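Local coordinates for protein cleavage stimulation factor 77 (Encephalitozoon cuniculi, PDB 2UY1) that probably binds mRNA and takes part in 3'-end processing as a helical-repeat member of the Suppressor of forked family, at residues R300-F305 against A326-Y331. Numbering follows the deposited sequence.
Sequences RGLELF and AFIEYY
Phe305 and Ile328 meet at the centre of this helix-helix contact, an example of how two successive helices of a repeat protein pack through very few side chains. CG of Phe305 stands anti to its backbone N (chi1 166°), and the ring beyond it meets Ile328 and Glu329. Ile328 crosses the ring near its outer end: its CB lies 4.0 Å from Phe305 CZ, and its CG2 sits over one face, offset toward the rim. The same CG2 meets Leu302 CD1 at 4.1 Å as the two side chains slide past each other in opposite directions, so one methyl serves two partners a helical turn apart. Leu293 and Leu297 of helix 282-300 also touch this apolar cluster.

Glu329 approaches the ring at its edge. Its chain bends at chi2, and OE2 comes near the ring plane, 4.0 Å from Phe305 CE2, with the carboxylate and ring planes 59° apart. No hydrogen bond joins the two segments; the acid's OE1 is held instead by a salt bridge to Arg306, which probably makes burial of its charge less costly.

Packing is looser around Leu302, which is partly exposed and meets the facing helix closely through CD1 alone. The closest pair of backbone positions is Leu302 CA and Glu329 CA, 8.7 Å apart. Just beyond, Gly301 takes a positive phi where helix 282-300 ends and also occupies the N-cap position of helix 302-311, while Glu303 and Leu304 face solvent. The layering of helices 302-311 and 319-333 is consistent with the HAT-type, TPR-like helical repeats of the Suppressor of forked family.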
ATOM      1  N   ARG B 300      23.807 -20.765  20.193  1.00 31.30           N
ATOM      2  CA  ARG B 300      25.267 -20.642  20.217  1.00 32.07           C
ATOM      3  C   ARG B 300      25.786 -19.209  20.277  1.00 32.98           C
ATOM      4  O   ARG B 300      26.912 -18.969  20.724  1.00 34.24           O
ATOM      5  CB  ARG B 300      25.825 -21.245  18.961  1.00 32.69           C
ATOM      6  CG  ARG B 300      25.460 -22.691  18.718  1.00 37.69           C
ATOM      7  CD  ARG B 300      25.812 -23.634  19.882  1.00 43.75           C
ATOM      8  NE  ARG B 300      25.654 -25.043  19.476  1.00 48.11           N
ATOM      9  CZ  ARG B 300      25.721 -26.079  20.311  1.00 50.04           C
ATOM     10  NH1 ARG B 300      25.924 -25.883  21.608  1.00 53.01           N
ATOM     11  NH2 ARG B 300      25.584 -27.314  19.860  1.00 49.88           N
ATOM     12  N   GLY B 301      25.003 -18.265  19.768  1.00 31.45           N
ATOM     13  CA  GLY B 301      25.396 -16.895  19.840  1.00 30.29           C
ATOM     14  C   GLY B 301      25.943 -16.394  18.528  1.00 29.03           C
ATOM     15  O   GLY B 301      25.947 -17.094  17.520  1.00 28.33           O
ATOM     16  N   LEU B 302      26.346 -15.142  18.544  1.00 28.10           N
ATOM     17  CA  LEU B 302      26.655 -14.434  17.324  1.00 29.75           C
ATOM     18  C   LEU B 302      27.929 -14.984  16.689  1.00 29.83           C
ATOM     19  O   LEU B 302      27.929 -15.309  15.495  1.00 30.62           O
ATOM     20  CB  LEU B 302      26.724 -12.937  17.617  1.00 29.53           C
ATOM     21  CG  LEU B 302      26.492 -11.793  16.648  1.00 32.02           C
ATOM     22  CD1 LEU B 302      25.136 -11.782  15.961  1.00 34.69           C
ATOM     23  CD2 LEU B 302      26.567 -10.631  17.570  1.00 34.11           C
ATOM     24  N   GLU B 303      29.016 -15.151  17.448  1.00 30.14           N
ATOM     25  CA  GLU B 303      30.216 -15.632  16.753  1.00 28.35           C
ATOM     26  C   GLU B 303      30.000 -16.957  15.934  1.00 27.47           C
ATOM     27  O   GLU B 303      30.496 -17.042  14.870  1.00 26.88           O
ATOM     28  CB  GLU B 303      31.481 -15.584  17.631  1.00 29.65           C
ATOM     29  CG  GLU B 303      31.939 -14.122  17.993  1.00 33.22           C
ATOM     30  CD  GLU B 303      33.009 -13.485  17.055  1.00 38.02           C
ATOM     31  OE1 GLU B 303      32.765 -13.283  15.833  1.00 35.14           O
ATOM     32  OE2 GLU B 303      34.113 -13.114  17.577  1.00 44.21           O
ATOM     33  N   LEU B 304      29.189 -17.918  16.385  1.00 25.84           N
ATOM     34  CA  LEU B 304      28.875 -19.111  15.582  1.00 25.56           C
ATOM     35  C   LEU B 304      27.842 -18.904  14.462  1.00 24.44           C
ATOM     36  O   LEU B 304      27.929 -19.559  13.387  1.00 24.35           O
ATOM     37  CB  LEU B 304      28.454 -20.313  16.478  1.00 25.78           C
ATOM     38  CG  LEU B 304      29.593 -21.208  17.043  1.00 26.01           C
ATOM     39  CD1 LEU B 304      29.101 -22.161  18.075  1.00 18.73           C
ATOM     40  CD2 LEU B 304      30.279 -21.963  15.930  1.00 25.15           C
ATOM     41  N   PHE B 305      26.854 -18.017  14.704  1.00 23.99           N
ATOM     42  CA  PHE B 305      25.999 -17.428  13.600  1.00 23.18           C
ATOM     43  C   PHE B 305      26.912 -16.942  12.452  1.00 21.37           C
ATOM     44  O   PHE B 305      26.708 -17.252  11.302  1.00 20.62           O
ATOM     45  CB  PHE B 305      25.102 -16.261  14.135  1.00 23.27           C
ATOM     46  CG  PHE B 305      24.468 -15.409  13.052  1.00 23.18           C
ATOM     47  CD1 PHE B 305      23.213 -15.718  12.552  1.00 26.73           C
ATOM     48  CD2 PHE B 305      25.125 -14.314  12.554  1.00 23.35           C
ATOM     49  CE1 PHE B 305      22.643 -14.975  11.538  1.00 21.21           C
ATOM     50  CE2 PHE B 305      24.563 -13.513  11.561  1.00 26.49           C
ATOM     51  CZ  PHE B 305      23.335 -13.845  11.046  1.00 27.81           C
ATOM     52  N   ALA B 326      22.229  -8.945   7.449  1.00 18.70           N
ATOM     53  CA  ALA B 326      22.524  -7.511   7.676  1.00 19.15           C
ATOM     54  C   ALA B 326      21.625  -6.950   8.796  1.00 18.78           C
ATOM     55  O   ALA B 326      22.060  -6.169   9.701  1.00 19.84           O
ATOM     56  CB  ALA B 326      22.370  -6.730   6.386  1.00 17.70           C
ATOM     57  N   PHE B 327      20.370  -7.391   8.765  1.00 17.78           N
ATOM     58  CA  PHE B 327      19.414  -6.993   9.784  1.00 17.75           C
ATOM     59  C   PHE B 327      19.758  -7.616  11.143  1.00 16.26           C
ATOM     60  O   PHE B 327      19.588  -7.015  12.143  1.00 14.25           O
ATOM     61  CB  PHE B 327      18.012  -7.444   9.449  1.00 17.58           C
ATOM     62  CG  PHE B 327      17.308  -6.685   8.331  1.00 17.77           C
ATOM     63  CD1 PHE B 327      17.730  -5.439   7.862  1.00 18.88           C
ATOM     64  CD2 PHE B 327      16.100  -7.218   7.835  1.00 19.36           C
ATOM     65  CE1 PHE B 327      17.006  -4.759   6.877  1.00 16.89           C
ATOM     66  CE2 PHE B 327      15.365  -6.538   6.825  1.00 19.34           C
ATOM     67  CZ  PHE B 327      15.839  -5.331   6.324  1.00 17.13           C
ATOM     68  N   ILE B 328      20.104  -8.885  11.209  1.00 17.57           N
ATOM     69  CA  ILE B 328      20.574  -9.373  12.517  1.00 18.11           C
ATOM     70  C   ILE B 328      21.787  -8.552  13.032  1.00 16.20           C
ATOM     71  O   ILE B 328      21.893  -8.340  14.219  1.00 17.06           O
ATOM     72  CB  ILE B 328      21.072 -10.804  12.448  1.00 17.63           C
ATOM     73  CG1 ILE B 328      19.959 -11.794  12.042  1.00 17.91           C
ATOM     74  CG2 ILE B 328      21.782 -11.145  13.754  1.00 18.29           C
ATOM     75  CD1 ILE B 328      18.713 -11.739  12.871  1.00 13.72           C
ATOM     76  N   GLU B 329      22.692  -8.161  12.149  1.00 15.36           N
ATOM     77  CA  GLU B 329      23.934  -7.612  12.603  1.00 18.96           C
ATOM     78  C   GLU B 329      23.606  -6.245  13.092  1.00 19.42           C
ATOM     79  O   GLU B 329      24.060  -5.864  14.132  1.00 20.70           O
ATOM     80  CB  GLU B 329      25.032  -7.567  11.536  1.00 18.12           C
ATOM     81  CG  GLU B 329      25.665  -8.910  11.254  1.00 22.74           C
ATOM     82  CD  GLU B 329      26.716  -9.364  12.320  1.00 26.35           C
ATOM     83  OE1 GLU B 329      27.102  -8.613  13.245  1.00 25.47           O
ATOM     84  OE2 GLU B 329      27.181 -10.513  12.185  1.00 30.82           O
ATOM     85  N   TYR B 330      22.762  -5.517  12.361  1.00 22.09           N
ATOM     86  CA  TYR B 330      22.331  -4.185  12.857  1.00 22.24           C
ATOM     87  C   TYR B 330      21.610  -4.223  14.240  1.00 22.71           C
ATOM     88  O   TYR B 330      22.040  -3.564  15.166  1.00 22.12           O
ATOM     89  CB  TYR B 330      21.483  -3.413  11.826  1.00 22.47           C
ATOM     90  CG  TYR B 330      21.125  -2.060  12.360  1.00 24.24           C
ATOM     91  CD1 TYR B 330      22.138  -1.127  12.620  1.00 22.36           C
ATOM     92  CD2 TYR B 330      19.807  -1.736  12.703  1.00 25.13           C
ATOM     93  CE1 TYR B 330      21.849   0.143  13.175  1.00 27.33           C
ATOM     94  CE2 TYR B 330      19.501  -0.446  13.259  1.00 26.23           C
ATOM     95  CZ  TYR B 330      20.546   0.454  13.494  1.00 26.11           C
ATOM     96  OH  TYR B 330      20.300   1.724  14.003  1.00 32.57           O
ATOM     97  N   TYR B 331      20.515  -4.988  14.350  1.00 22.66           N
ATOM     98  CA  TYR B 331      19.695  -5.009  15.586  1.00 23.56           C
ATOM     99  C   TYR B 331      20.366  -5.710  16.776  1.00 22.25           C
ATOM    100  O   TYR B 331      20.026  -5.441  17.891  1.00 22.75           O
ATOM    101  CB  TYR B 331      18.289  -5.581  15.280  1.00 24.64           C
ATOM    102  CG  TYR B 331      17.595  -4.615  14.380  1.00 25.19           C
ATOM    103  CD1 TYR B 331      17.098  -3.437  14.889  1.00 24.69           C
ATOM    104  CD2 TYR B 331      17.540  -4.820  13.001  1.00 25.83           C
ATOM    105  CE1 TYR B 331      16.543  -2.483  14.056  1.00 24.33           C
ATOM    106  CE2 TYR B 331      16.981  -3.865  12.151  1.00 27.89           C
ATOM    107  CZ  TYR B 331      16.475  -2.702  12.700  1.00 25.77           C
ATOM    108  OH  TYR B 331      15.923  -1.702  11.895  1.00 27.09           O
TER